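Local coordinates for protein 4-hydroxybenzoyl-CoA Thioesterase (Pseudomonas sp. CBS3, PDB 1LO8) that hydrolyses 4-hydroxybenzoyl-CoA to 4-hydroxybenzoate and free coenzyme A, the last step in converting 4-chlorobenzoate to 4-hydroxybenzoate, and works as a homotetramer, at residues His96-Thr101 with Gln108-Ala113; Gly20-Pro25 with Cys70-Asp75; Lys90-Arg95 with Arg117-Asn122. One frame throughout, in Å; residues are numbered along the deposited sequence.

Contact 1 of 3, residues His96-Thr101 with Gln108-Ala113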
loop_
_atom_site.group_PDB
_atom_site.type_symbol
_atom_site.label_atom_id
_atom_site.label_comp_id
_atom_site.label_asym_id
_atom_site.label_seq_id
_atom_site.Cartn_x
_atom_site.Cartn_y
_atom_site.Cartn_z
ATOM N N HIS A 96 4.013 -20.587 4.448
ATOM C CA HIS A 96 2.938 -20.289 3.525
ATOM C C HIS A 96 3.333 -20.734 2.138
ATOM O O HIS A 96 4.496 -20.638 1.701
ATOM C CB HIS A 96 2.561 -18.775 3.435
ATOM C CG HIS A 96 2.444 -18.018 4.704
ATOM N ND1 HIS A 96 1.233 -17.932 5.341
ATOM C CD2 HIS A 96 3.388 -17.364 5.421
ATOM C CE1 HIS A 96 1.422 -17.191 6.411
ATOM N NE2 HIS A 96 2.714 -16.844 6.498
ATOM N N SER A 97 2.370 -21.277 1.477
ATOM C CA SER A 97 2.510 -21.685 0.101
ATOM C C SER A 97 1.445 -20.935 -0.685
ATOM O O SER A 97 0.252 -20.922 -0.311
ATOM C CB SER A 97 2.419 -23.182 -0.145
ATOM O OG SER A 97 2.897 -23.392 -1.465
ATOM N N VAL A 98 1.853 -20.258 -1.764
ATOM C CA VAL A 98 0.914 -19.477 -2.540
ATOM C C VAL A 98 0.869 -20.070 -3.918
ATOM O O VAL A 98 1.911 -20.283 -4.504
ATOM C CB VAL A 98 1.304 -17.960 -2.598
ATOM C CG1 VAL A 98 0.390 -17.180 -3.535
ATOM C CG2 VAL A 98 1.281 -17.265 -1.234
ATOM N N SER A 99 -0.313 -20.322 -4.429
ATOM C CA SER A 99 -0.355 -20.840 -5.783
ATOM C C SER A 99 -1.546 -20.233 -6.484
ATOM O O SER A 99 -2.389 -19.590 -5.866
ATOM C CB SER A 99 -0.498 -22.359 -5.800
ATOM O OG SER A 99 -1.815 -22.692 -5.353
ATOM N N ARG A 100 -1.607 -20.463 -7.771
ATOM C CA ARG A 100 -2.692 -20.036 -8.622
ATOM C C ARG A 100 -3.133 -21.188 -9.540
ATOM O O ARG A 100 -2.416 -22.183 -9.745
ATOM C CB ARG A 100 -2.490 -18.719 -9.350
ATOM C CG ARG A 100 -1.123 -18.530 -9.980
ATOM C CD ARG A 100 -1.235 -18.233 -11.488
ATOM N NE ARG A 100 0.017 -17.734 -12.025
ATOM C CZ ARG A 100 0.427 -17.821 -13.276
ATOM N NH1 ARG A 100 -0.372 -18.372 -14.171
ATOM N NH2 ARG A 100 1.599 -17.341 -13.679
ATOM N N THR A 101 -4.336 -21.115 -10.102
ATOM C CA THR A 101 -4.698 -22.275 -10.906
ATOM C C THR A 101 -4.844 -22.040 -12.377
ATOM O O THR A 101 -5.769 -21.327 -12.728
ATOM C CB THR A 101 -5.946 -23.009 -10.362
ATOM O OG1 THR A 101 -5.579 -24.004 -9.418
ATOM C CG2 THR A 101 -6.733 -23.651 -11.504
ATOM N N GLN A 108 -0.234 -24.105 -10.265
ATOM C CA GLN A 108 1.093 -23.525 -10.304
ATOM C C GLN A 108 1.524 -22.870 -8.990
ATOM O O GLN A 108 0.752 -22.129 -8.423
ATOM C CB GLN A 108 1.167 -22.459 -11.383
ATOM C CG GLN A 108 0.363 -22.805 -12.645
ATOM C CD GLN A 108 0.945 -22.109 -13.876
ATOM O OE1 GLN A 108 2.125 -21.726 -13.906
ATOM N NE2 GLN A 108 0.137 -21.943 -14.919
ATOM N N LEU A 109 2.755 -23.108 -8.522
ATOM C CA LEU A 109 3.234 -22.492 -7.323
ATOM C C LEU A 109 3.746 -21.096 -7.728
ATOM O O LEU A 109 4.467 -20.933 -8.694
ATOM C CB LEU A 109 4.259 -23.389 -6.602
ATOM C CG LEU A 109 5.116 -22.739 -5.507
ATOM C CD1 LEU A 109 4.285 -22.497 -4.236
ATOM C CD2 LEU A 109 6.231 -23.694 -5.111
ATOM N N VAL A 110 3.267 -20.072 -7.025
ATOM C CA VAL A 110 3.622 -18.716 -7.308
ATOM C C VAL A 110 4.743 -18.332 -6.368
ATOM O O VAL A 110 5.858 -17.899 -6.715
ATOM C CB VAL A 110 2.410 -17.795 -7.131
ATOM C CG1 VAL A 110 2.814 -16.346 -7.139
ATOM C CG2 VAL A 110 1.380 -17.991 -8.232
ATOM N N MET A 111 4.444 -18.507 -5.105
ATOM C CA MET A 111 5.447 -18.188 -4.126
ATOM C C MET A 111 5.294 -19.011 -2.879
ATOM O O MET A 111 4.263 -19.643 -2.659
ATOM C CB MET A 111 5.617 -16.695 -3.797
ATOM C CG MET A 111 4.476 -15.989 -3.142
ATOM S SD MET A 111 4.831 -15.640 -1.432
ATOM C CE MET A 111 6.224 -14.501 -1.487
ATOM N N ARG A 112 6.341 -18.988 -2.078
ATOM C CA ARG A 112 6.370 -19.699 -0.812
ATOM C C ARG A 112 7.165 -18.875 0.171
ATOM O O ARG A 112 8.087 -18.144 -0.197
ATOM C CB ARG A 112 6.931 -21.118 -0.958
ATOM C CG ARG A 112 8.314 -21.111 -1.592
ATOM C CD ARG A 112 8.534 -22.106 -2.717
ATOM N NE ARG A 112 9.900 -21.897 -3.202
ATOM C CZ ARG A 112 10.958 -22.621 -2.809
ATOM N NH1 ARG A 112 10.842 -23.684 -2.029
ATOM N NH2 ARG A 112 12.164 -22.335 -3.298
ATOM N N ALA A 113 6.860 -19.017 1.444
ATOM C CA ALA A 113 7.625 -18.222 2.359
ATOM C C ALA A 113 7.515 -18.798 3.758
ATOM O O ALA A 113 6.443 -19.292 4.101
ATOM C CB ALA A 113 7.039 -16.796 2.396
#

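Contact 2 of 3, residues Gly20-Pro25 with Cys70-Asp75. Unlike the reference sequence in segment 20-25: Tyr-24 (reference Phe). With 4CA (4-hydroxybenzyl coenzyme A), chain B.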
loop_
_atom_site.group_PDB
_atom_site.type_symbol
_atom_site.label_atom_id
_atom_site.label_comp_id
_atom_site.label_asym_id
_atom_site.label_seq_id
_atom_site.Cartn_x
_atom_site.Cartn_y
_atom_site.Cartn_z
ATOM N N GLY A 20 3.480 -5.089 -15.204
ATOM C CA GLY A 20 2.262 -5.877 -15.396
ATOM C C GLY A 20 2.023 -7.052 -14.458
ATOM O O GLY A 20 1.050 -7.821 -14.591
ATOM N N ILE A 21 2.884 -7.190 -13.501
ATOM C CA ILE A 21 2.722 -8.293 -12.589
ATOM C C ILE A 21 2.575 -7.787 -11.169
ATOM O O ILE A 21 2.870 -6.650 -10.818
ATOM C CB ILE A 21 3.993 -9.136 -12.630
ATOM C CG1 ILE A 21 5.190 -8.358 -12.065
ATOM C CG2 ILE A 21 4.340 -9.578 -14.051
ATOM C CD1 ILE A 21 6.502 -8.924 -12.601
ATOM N N VAL A 22 2.198 -8.698 -10.302
ATOM C CA VAL A 22 2.070 -8.345 -8.933
ATOM C C VAL A 22 3.341 -7.757 -8.410
ATOM O O VAL A 22 4.367 -8.387 -8.530
ATOM C CB VAL A 22 1.730 -9.609 -8.160
ATOM C CG1 VAL A 22 1.728 -9.321 -6.668
ATOM C CG2 VAL A 22 0.354 -10.095 -8.585
ATOM N N TRP A 23 3.254 -6.585 -7.793
ATOM C CA TRP A 23 4.405 -5.953 -7.142
ATOM C C TRP A 23 4.619 -6.691 -5.812
ATOM O O TRP A 23 3.716 -6.804 -4.976
ATOM C CB TRP A 23 4.164 -4.431 -6.986
ATOM C CG TRP A 23 5.352 -3.701 -6.450
ATOM C CD1 TRP A 23 6.631 -3.779 -6.868
ATOM C CD2 TRP A 23 5.369 -2.781 -5.381
ATOM N NE1 TRP A 23 7.443 -2.930 -6.143
ATOM C CE2 TRP A 23 6.677 -2.292 -5.234
ATOM C CE3 TRP A 23 4.382 -2.127 -4.710
ATOM C CZ2 TRP A 23 6.999 -1.311 -4.295
ATOM C CZ3 TRP A 23 4.702 -1.251 -3.697
ATOM C CH2 TRP A 23 5.999 -0.820 -3.482
ATOM N N TYR A 24 5.832 -7.237 -5.616
ATOM C CA TYR A 24 6.160 -8.084 -4.475
ATOM C C TYR A 24 5.680 -7.721 -3.085
ATOM O O TYR A 24 5.155 -8.562 -2.374
ATOM C CB TYR A 24 7.574 -8.654 -4.566
ATOM C CG TYR A 24 8.683 -7.816 -3.951
ATOM C CD1 TYR A 24 8.985 -7.980 -2.599
ATOM C CD2 TYR A 24 9.469 -6.940 -4.708
ATOM C CE1 TYR A 24 10.025 -7.268 -2.007
ATOM C CE2 TYR A 24 10.518 -6.226 -4.121
ATOM C CZ TYR A 24 10.798 -6.399 -2.767
ATOM O OH TYR A 24 11.823 -5.726 -2.160
ATOM N N PRO A 25 5.854 -6.480 -2.665
ATOM C CA PRO A 25 5.455 -6.211 -1.294
ATOM C C PRO A 25 3.966 -6.506 -1.118
ATOM O O PRO A 25 3.502 -6.651 0.020
ATOM C CB PRO A 25 5.986 -4.787 -0.911
ATOM C CG PRO A 25 6.930 -4.389 -2.105
ATOM C CD PRO A 25 6.677 -5.375 -3.289
ATOM N N CYS A 70 6.879 -17.993 -9.809
ATOM C CA CYS A 70 6.362 -17.590 -11.110
ATOM C C CYS A 70 5.626 -16.291 -10.906
ATOM O O CYS A 70 5.335 -15.946 -9.774
ATOM C CB CYS A 70 5.450 -18.598 -11.852
ATOM S SG CYS A 70 3.827 -18.823 -11.092
ATOM N N THR A 71 5.262 -15.608 -11.986
ATOM C CA THR A 71 4.535 -14.343 -11.814
ATOM C C THR A 71 3.028 -14.529 -11.687
ATOM O O THR A 71 2.442 -15.559 -12.002
ATOM C CB THR A 71 4.786 -13.427 -13.003
ATOM O OG1 THR A 71 4.121 -14.001 -14.105
ATOM C CG2 THR A 71 6.271 -13.279 -13.361
ATOM N N ALA A 72 2.369 -13.498 -11.191
ATOM C CA ALA A 72 0.929 -13.497 -11.067
ATOM C C ALA A 72 0.470 -12.100 -11.471
ATOM O O ALA A 72 1.261 -11.188 -11.407
ATOM C CB ALA A 72 0.407 -13.887 -9.689
ATOM N N SER A 73 -0.786 -11.917 -11.862
ATOM C CA SER A 73 -1.309 -10.602 -12.299
ATOM C C SER A 73 -2.745 -10.401 -11.932
ATOM O O SER A 73 -3.400 -11.280 -11.402
ATOM C CB SER A 73 -1.175 -10.413 -13.797
ATOM O OG SER A 73 -1.146 -9.041 -14.119
ATOM N N TYR A 74 -3.243 -9.217 -12.185
ATOM C CA TYR A 74 -4.622 -8.893 -11.868
ATOM C C TYR A 74 -5.594 -9.854 -12.517
ATOM O O TYR A 74 -5.478 -10.252 -13.678
ATOM C CB TYR A 74 -4.996 -7.402 -12.037
ATOM C CG TYR A 74 -4.971 -6.924 -13.471
ATOM C CD1 TYR A 74 -3.822 -6.428 -14.081
ATOM C CD2 TYR A 74 -6.158 -6.941 -14.197
ATOM C CE1 TYR A 74 -3.838 -5.973 -15.397
ATOM C CE2 TYR A 74 -6.199 -6.487 -15.507
ATOM C CZ TYR A 74 -5.046 -5.994 -16.094
ATOM O OH TYR A 74 -5.163 -5.613 -17.380
ATOM N N ASP A 75 -6.543 -10.216 -11.686
ATOM C CA ASP A 75 -7.566 -11.187 -12.016
ATOM C C ASP A 75 -7.156 -12.610 -11.563
ATOM O O ASP A 75 -7.996 -13.430 -11.207
ATOM C CB ASP A 75 -8.112 -11.115 -13.459
ATOM C CG ASP A 75 -9.146 -10.039 -13.596
ATOM O OD1 ASP A 75 -9.868 -9.717 -12.655
ATOM O OD2 ASP A 75 -9.132 -9.474 -14.785
HETATM N N1A 4CA B . 16.868 -18.388 -5.383
HETATM C C2A 4CA B . 18.052 -17.938 -5.918
HETATM N N3A 4CA B . 18.326 -17.632 -7.149
HETATM C C4A 4CA B . 17.255 -17.808 -7.933
HETATM C C5A 4CA B . 16.016 -18.273 -7.551
HETATM C C6A 4CA B . 15.807 -18.560 -6.182
HETATM N N6A 4CA B . 14.673 -18.988 -5.650
HETATM N N7A 4CA B . 15.158 -18.347 -8.650
HETATM C C8A 4CA B . 15.910 -17.931 -9.683
HETATM N N9A 4CA B . 17.182 -17.652 -9.295
HETATM C C1D 4CA B . 18.294 -17.386 -10.164
HETATM C C2D 4CA B . 18.314 -18.625 -11.026
HETATM O O2D 4CA B . 19.155 -19.643 -10.483
HETATM C C3D 4CA B . 19.015 -18.153 -12.252
HETATM O O3D 4CA B . 20.403 -18.243 -12.027
HETATM P P3D 4CA B . 21.780 -18.303 -12.617
HETATM O O7A 4CA B . 22.464 -19.503 -12.004
HETATM O O8A 4CA B . 21.655 -18.400 -14.122
HETATM O O9A 4CA B . 22.552 -17.061 -12.270
HETATM C C4D 4CA B . 18.487 -16.752 -12.392
HETATM O O4D 4CA B . 17.921 -16.422 -11.068
HETATM C C5D 4CA B . 17.438 -16.770 -13.487
HETATM O O5D 4CA B . 16.478 -17.789 -13.149
HETATM P P1A 4CA B . 16.159 -18.821 -14.277
HETATM O O1A 4CA B . 15.423 -19.946 -13.638
HETATM O O2A 4CA B . 17.483 -19.270 -14.772
HETATM O O3A 4CA B . 15.361 -18.172 -15.427
HETATM P P2A 4CA B . 13.759 -18.022 -15.710
HETATM O O4A 4CA B . 13.601 -17.007 -16.790
HETATM O O5A 4CA B . 13.264 -19.328 -16.198
HETATM O O6A 4CA B . 12.895 -17.616 -14.378
HETATM C CBP 4CA B . 11.881 -15.615 -13.593
HETATM C CCP 4CA B . 13.192 -16.285 -13.984
HETATM C CDP 4CA B . 10.958 -15.388 -14.816
HETATM C CEP 4CA B . 12.161 -14.309 -12.843
HETATM C CAP 4CA B . 11.061 -16.549 -12.704
HETATM O OAP 4CA B . 11.777 -16.783 -11.470
HETATM C C9P 4CA B . 9.878 -15.769 -12.089
HETATM O O9P 4CA B . 8.927 -15.331 -12.745
HETATM N N8P 4CA B . 9.896 -15.522 -10.667
HETATM C C7P 4CA B . 8.758 -14.676 -10.289
HETATM C C6P 4CA B . 9.215 -13.224 -10.222
HETATM C C5P 4CA B . 8.155 -12.374 -9.484
HETATM O O5P 4CA B . 6.988 -12.319 -9.801
HETATM N N4P 4CA B . 8.592 -11.708 -8.282
HETATM C C3P 4CA B . 7.522 -10.923 -7.663
HETATM C C2P 4CA B . 7.383 -9.551 -8.330
HETATM S S1P 4CA B . 8.831 -8.472 -8.397
HETATM C C1B 4CA B . 8.255 -6.927 -8.984
HETATM C C2B 4CA B . 9.295 -6.083 -9.553
HETATM C C3B 4CA B . 9.475 -6.066 -10.954
HETATM C C4B 4CA B . 10.469 -5.244 -11.519
HETATM C C5B 4CA B . 11.264 -4.429 -10.680
HETATM O O2B 4CA B . 12.136 -3.512 -11.230
HETATM C C6B 4CA B . 11.112 -4.496 -9.266
HETATM C C7B 4CA B . 10.080 -5.275 -8.700
HETATM O O HOH W 1 4.408 -11.374 -9.511
#

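Contact 3 of 3, residues Lys90-Arg95 with Arg117-Asn122. With 4CA (4-hydroxybenzyl coenzyme A), chain C.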
loop_
_atom_site.group_PDB
_atom_site.type_symbol
_atom_site.label_atom_id
_atom_site.label_comp_id
_atom_site.label_asym_id
_atom_site.label_seq_id
_atom_site.Cartn_x
_atom_site.Cartn_y
_atom_site.Cartn_z
ATOM N N LYS A 90 10.067 -18.866 22.186
ATOM C CA LYS A 90 9.352 -17.604 22.104
ATOM C C LYS A 90 9.019 -17.242 20.666
ATOM O O LYS A 90 8.590 -16.146 20.371
ATOM C CB LYS A 90 10.173 -16.481 22.696
ATOM C CG LYS A 90 10.455 -16.634 24.191
ATOM C CD LYS A 90 11.231 -15.429 24.690
ATOM C CE LYS A 90 11.257 -15.283 26.198
ATOM N NZ LYS A 90 11.872 -14.017 26.626
ATOM N N SER A 91 9.227 -18.170 19.751
ATOM C CA SER A 91 8.973 -17.896 18.356
ATOM C C SER A 91 8.283 -19.060 17.720
ATOM O O SER A 91 8.066 -20.104 18.331
ATOM C CB SER A 91 10.273 -17.616 17.637
ATOM O OG SER A 91 11.231 -18.572 18.013
ATOM N N PHE A 92 7.930 -18.889 16.479
ATOM C CA PHE A 92 7.283 -19.951 15.776
ATOM C C PHE A 92 7.477 -19.734 14.289
ATOM O O PHE A 92 7.608 -18.594 13.837
ATOM C CB PHE A 92 5.825 -20.105 16.191
ATOM C CG PHE A 92 4.947 -18.933 15.835
ATOM C CD1 PHE A 92 4.787 -17.905 16.760
ATOM C CD2 PHE A 92 4.294 -18.839 14.604
ATOM C CE1 PHE A 92 3.987 -16.805 16.461
ATOM C CE2 PHE A 92 3.468 -17.751 14.282
ATOM C CZ PHE A 92 3.324 -16.732 15.231
ATOM N N VAL A 93 7.554 -20.809 13.559
ATOM C CA VAL A 93 7.761 -20.706 12.143
ATOM C C VAL A 93 6.470 -20.965 11.432
ATOM O O VAL A 93 5.949 -22.071 11.514
ATOM C CB VAL A 93 8.822 -21.694 11.640
ATOM C CG1 VAL A 93 9.213 -21.350 10.185
ATOM C CG2 VAL A 93 10.073 -21.656 12.529
ATOM N N GLN A 94 5.974 -19.939 10.745
ATOM C CA GLN A 94 4.775 -20.074 9.973
ATOM C C GLN A 94 5.172 -20.176 8.523
ATOM O O GLN A 94 5.873 -19.306 8.019
ATOM C CB GLN A 94 3.932 -18.814 10.079
ATOM C CG GLN A 94 2.429 -19.052 9.884
ATOM C CD GLN A 94 1.577 -17.957 10.519
ATOM O OE1 GLN A 94 2.071 -16.857 10.726
ATOM N NE2 GLN A 94 0.318 -18.233 10.803
ATOM N N ARG A 95 4.681 -21.228 7.889
ATOM C CA ARG A 95 4.953 -21.512 6.501
ATOM C C ARG A 95 3.757 -21.218 5.603
ATOM O O ARG A 95 2.608 -21.549 5.932
ATOM C CB ARG A 95 5.308 -22.977 6.371
ATOM C CG ARG A 95 5.258 -23.424 4.918
ATOM C CD ARG A 95 6.162 -24.624 4.749
ATOM N NE ARG A 95 7.541 -24.213 4.963
ATOM C CZ ARG A 95 8.566 -25.054 4.911
ATOM N NH1 ARG A 95 8.406 -26.347 4.667
ATOM N NH2 ARG A 95 9.792 -24.607 5.101
ATOM N N ARG A 117 7.862 -15.610 13.464
ATOM C CA ARG A 117 7.171 -14.580 14.199
ATOM C C ARG A 117 7.156 -14.898 15.675
ATOM O O ARG A 117 7.520 -15.980 16.098
ATOM C CB ARG A 117 5.708 -14.442 13.712
ATOM C CG ARG A 117 5.494 -14.048 12.238
ATOM C CD ARG A 117 4.049 -14.214 11.844
ATOM N NE ARG A 117 3.777 -13.769 10.471
ATOM C CZ ARG A 117 3.315 -12.558 10.185
ATOM N NH1 ARG A 117 3.074 -11.603 11.100
ATOM N NH2 ARG A 117 3.071 -12.272 8.929
ATOM N N VAL A 118 6.728 -13.936 16.467
ATOM C CA VAL A 118 6.603 -14.144 17.913
ATOM C C VAL A 118 5.323 -13.464 18.407
ATOM O O VAL A 118 4.814 -12.510 17.775
ATOM C CB VAL A 118 7.753 -13.483 18.676
ATOM C CG1 VAL A 118 9.123 -13.865 18.192
ATOM C CG2 VAL A 118 7.620 -11.964 18.543
ATOM N N PHE A 119 4.829 -13.921 19.570
ATOM C CA PHE A 119 3.686 -13.278 20.206
ATOM C C PHE A 119 4.310 -12.133 20.963
ATOM O O PHE A 119 5.316 -12.384 21.589
ATOM C CB PHE A 119 2.976 -14.189 21.171
ATOM C CG PHE A 119 2.065 -15.063 20.379
ATOM C CD1 PHE A 119 0.805 -14.617 19.983
ATOM C CD2 PHE A 119 2.473 -16.334 19.988
ATOM C CE1 PHE A 119 -0.043 -15.419 19.222
ATOM C CE2 PHE A 119 1.634 -17.139 19.212
ATOM C CZ PHE A 119 0.371 -16.689 18.831
ATOM N N ALA A 120 3.794 -10.904 20.843
ATOM C CA ALA A 120 4.440 -9.802 21.508
ATOM C C ALA A 120 3.526 -8.883 22.255
ATOM O O ALA A 120 2.343 -8.714 22.003
ATOM C CB ALA A 120 5.177 -8.894 20.544
ATOM N N MET A 121 4.169 -8.193 23.147
ATOM C CA MET A 121 3.493 -7.230 23.935
ATOM C C MET A 121 4.166 -5.910 23.745
ATOM O O MET A 121 5.301 -5.868 23.271
ATOM C CB MET A 121 3.612 -7.719 25.369
ATOM C CG MET A 121 2.671 -8.876 25.466
ATOM S SD MET A 121 2.560 -9.353 27.178
ATOM C CE MET A 121 4.250 -8.909 27.647
ATOM N N ASN A 122 3.467 -4.842 24.072
ATOM C CA ASN A 122 4.056 -3.523 23.958
ATOM C C ASN A 122 4.333 -3.100 25.375
ATOM O O ASN A 122 3.385 -2.855 26.119
ATOM C CB ASN A 122 3.079 -2.467 23.396
ATOM C CG ASN A 122 3.083 -2.259 21.889
ATOM O OD1 ASN A 122 4.128 -1.963 21.301
ATOM N ND2 ASN A 122 1.915 -2.400 21.236
HETATM N N1A 4CA C . 15.436 -15.371 13.307
HETATM C C2A 4CA C . 14.793 -16.387 13.974
HETATM N N3A 4CA C . 14.196 -16.356 15.126
HETATM C C4A 4CA C . 14.264 -15.131 15.664
HETATM C C5A 4CA C . 14.891 -14.026 15.132
HETATM C C6A 4CA C . 15.496 -14.154 13.860
HETATM N N6A 4CA C . 16.113 -13.186 13.202
HETATM N N7A 4CA C . 14.773 -12.932 15.992
HETATM C C8A 4CA C . 14.080 -13.411 17.039
HETATM N N9A 4CA C . 13.807 -14.734 16.897
HETATM C C1D 4CA C . 13.272 -15.603 17.906
HETATM C C2D 4CA C . 14.277 -15.435 19.020
HETATM O O2D 4CA C . 15.331 -16.397 18.942
HETATM C C3D 4CA C . 13.490 -15.817 20.225
HETATM O O3D 4CA C . 13.531 -17.220 20.350
HETATM P P3D 4CA C . 13.357 -18.418 21.235
HETATM O O7A 4CA C . 14.614 -19.246 21.098
HETATM O O8A 4CA C . 13.117 -17.939 22.651
HETATM O O9A 4CA C . 12.175 -19.231 20.788
HETATM C C4D 4CA C . 12.135 -15.251 19.903
HETATM O O4D 4CA C . 12.156 -15.011 18.445
HETATM C C5D 4CA C . 11.978 -13.971 20.702
HETATM O O5D 4CA C . 13.111 -13.134 20.406
HETATM P P1A 4CA C . 13.879 -12.571 21.645
HETATM O O1A 4CA C . 15.170 -12.025 21.142
HETATM O O2A 4CA C . 14.109 -13.746 22.521
HETATM O O3A 4CA C . 13.043 -11.513 22.394
HETATM P P2A 4CA C . 12.947 -9.888 22.260
HETATM O O4A 4CA C . 11.726 -9.461 23.002
HETATM O O5A 4CA C . 14.139 -9.310 22.920
HETATM O O6A 4CA C . 12.917 -9.359 20.709
HETATM C CBP 4CA C . 11.225 -8.532 19.261
HETATM C CCP 4CA C . 11.694 -9.722 20.088
HETATM C CDP 4CA C . 10.791 -7.342 20.150
HETATM C CEP 4CA C . 10.108 -8.963 18.305
HETATM C CAP 4CA C . 12.392 -7.961 18.456
HETATM O OAP 4CA C . 12.850 -8.954 17.511
HETATM C C9P 4CA C . 11.859 -6.948 17.421
HETATM O O9P 4CA C . 11.351 -5.861 17.719
HETATM N N8P 4CA C . 11.942 -7.300 16.024
HETATM C C7P 4CA C . 11.287 -6.273 15.206
HETATM C C6P 4CA C . 9.860 -6.710 14.901
HETATM C C5P 4CA C . 9.277 -5.844 13.760
HETATM O O5P 4CA C . 9.234 -4.635 13.781
HETATM N N4P 4CA C . 8.874 -6.545 12.566
HETATM C C3P 4CA C . 8.329 -5.642 11.551
HETATM C C2P 4CA C . 6.854 -5.327 11.822
HETATM S S1P 4CA C . 5.688 -6.702 11.958
HETATM C C1B 4CA C . 4.095 -5.979 12.014
HETATM C C2B 4CA C . 3.072 -6.842 12.586
HETATM C C3B 4CA C . 2.724 -6.682 13.946
HETATM C C4B 4CA C . 1.726 -7.501 14.511
HETATM C C5B 4CA C . 1.069 -8.460 13.705
HETATM O O2B 4CA C . -0.008 -9.163 14.204
HETATM C C6B 4CA C . 1.468 -8.651 12.352
HETATM C C7B 4CA C . 2.426 -7.795 11.767
HETATM O O HOH W 2 6.009 -15.674 21.086
#

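Contact 1 of 3, residues His96-Thr101 with Gln108-Ala113
The guanidinium of Arg-100 lies beside the amide of Gln-108, their planes 33° apart. Gln-108 OE1 sits over one face of the guanidinium, toward its rim, and Gln-108 NE2 comes to 3.7 Å from Arg-100 NH1; this is contact without a hydrogen bond. The hydrogen-bonding partners lie outside the two segments: Thr-71 O accepts from Arg-100 NH2, and Gln-108 NE2 bonds to Thr-102 OG1. At the far end, the imidazole of His-96 has Ala-113 O lying obliquely to it, while Thr-82 and Glu-115 hold its two nitrogens.

Both pairs belong to an antiparallel beta hairpin of the hot-dog sheet, interrupted by a classic beta bulge. Two residues, Val-110 and Met-111, stand opposite the single residue Val-98, whose carbonyl oxygen takes two bonds, 2.9 Å from Val-110 N to Val-98 O and 3.2 Å from Met-111 N to the same oxygen, both from one face of its plane. A bulge adds a residue to one strand, so the pairing steps from Val-98 with Met-111 to Ser-99 with Leu-109.

The face carrying His-96, Val-98, Met-111 and Ala-113 is turned to helix 25-41, where Leu-31 packs against His-96, Val-98 and Ala-113. Branched Val-98 suits a buried strand site, and small Ala-113 probably leaves room for Leu-31. Ser-97 and Arg-112, which tolerate water, occupy the other face. Met-111 has CG between its backbone N and carbonyl carbon (chi1 65°), and its bent chain passes at a slant across Val-98: Met-111 CG is 3.8 Å from Val-98 CB, and Met-111 SD is 3.9 Å from Val-98 CG2.

Contact 2 of 3, residues Gly20-Pro25 with Cys70-Asp75
Ser-73 OG is gripped from two directions: it donates to Gly-20 O at 2.6 Å, nearly in line with that carbonyl, and is also hydrogen-bonded to Arg-48 NH2 of the third subunit. With OG turned opposite its own backbone nitrogen (chi1 -156°), the short serine side chain reaches across to the neighbouring loop. Gly-20 has a positive phi of 84°, a conformation easiest for a residue without CB.

One step along, Val-22 N gives a straight bond of 2.9 Å to Ala-72 O, the N-H tilted somewhat from the carbonyl plane. Val-22 CG2 packs beside this bond, 3.9 Å from Ala-72 CB, a methyl small enough to fit there while Tyr-27 of helix 25-41 packs against both residues. Ile-21 adds a thinner apolar touch, CG2 meeting Thr-71 CB across the loops.

Both loops belong to the hot-dog fold: segment 20-25 leads into helix 25-41, while the other loop, 70-75, joins strands 56-68 and 77-87. Together they flank the thioether sulfur and pantetheine arm of the bound 4-hydroxybenzyl coenzyme A, a thioether relative of the thioester substrate. The ligand is also hydrogen-bonded by residues of the second subunit, among them Lys-90 and Thr-59, so the pocket lies at a subunit interface. Ile-21 N makes a weak hydrogen bond to OD1 of the active-site Asp-17.

A water joins the loops to the ligand, donating to Val-22 O and, at 2.8 Å, to ligand O5P, with a weak bond from Ala-72 N. Thr-71 turns its methyl rather than its hydroxyl to the ligand, CG2 standing 3.4 Å from O9P. The edge of the Trp-23 indole faces the benzyl carbon of the ligand, CD1 to C1B 4.1 Å, while its NE1 bonds to Asp-32 of the second subunit.

Contact 3 of 3, residues Lys90-Arg95 with Arg117-Asn122
Phe-92 and Arg-117 form an antiparallel hydrogen-bonded pair in a hairpin of the hot-dog sheet: Phe-92 N to Arg-117 O and Arg-117 N to Phe-92 O are each 3.0 Å, the second the straighter. Beside it the chain leaves the strand to hold the 3'-phosphate of coenzyme A. Lys-90, a substrate-binding residue, donates from N to phosphate O9A at 2.6 Å, and Ser-91 OG, held between its backbone N and carbonyl carbon (chi1 45°), donates to the same oxygen. A water bridges the segments, lying 2.7 Å from Lys-90 O and accepting from Phe-119 N at 2.6 Å. Val-118 CG1 touches both Lys-90 O and ribose O4D.

The ring of Phe-92 places one face over the Arg-117 backbone, its CZ 3.6 Å from Arg-117 CB, and meets Phe-119 obliquely, the planes 35° apart. Arg-117 suits burial because salt bridges to Glu-115 and Asp-32 and a bond to Thr-59 O pair its end; the edge of its guanidinium, at NH1, lies against the ligand's hydroxybenzyl ring. Phe-39 of helix 25-41 meets both rings, edge-to-face with Phe-119 and near 90° to Phe-92; Thr-59 of strand 56-68 touches both, and Ile-84 of strand 77-87 touches Phe-92.

Contacts 1 and 3 join the same two strands, 92-101 and 107-123, at places on opposite sides of the chain's centre, whereas contact 2 joins two loops. Contact 3 is buried; contacts 1 and 2 are partly buried. In contact 1 the backbone ladder dominates, with Arg-100 and Gln-108 toward its turn; contact 3 has a single bridge and combines aromatic packing with hydrogen bonds to the ligand's phosphate; contact 2 is a pair of hydrogen bonds plus water, at subunit boundaries. Contacts 1 and 2 touch, chiefly where Arg-100 NH2 meets Thr-71 O. Contacts 2 and 3 do not, yet each lines a coenzyme A site and reaches the second subunit.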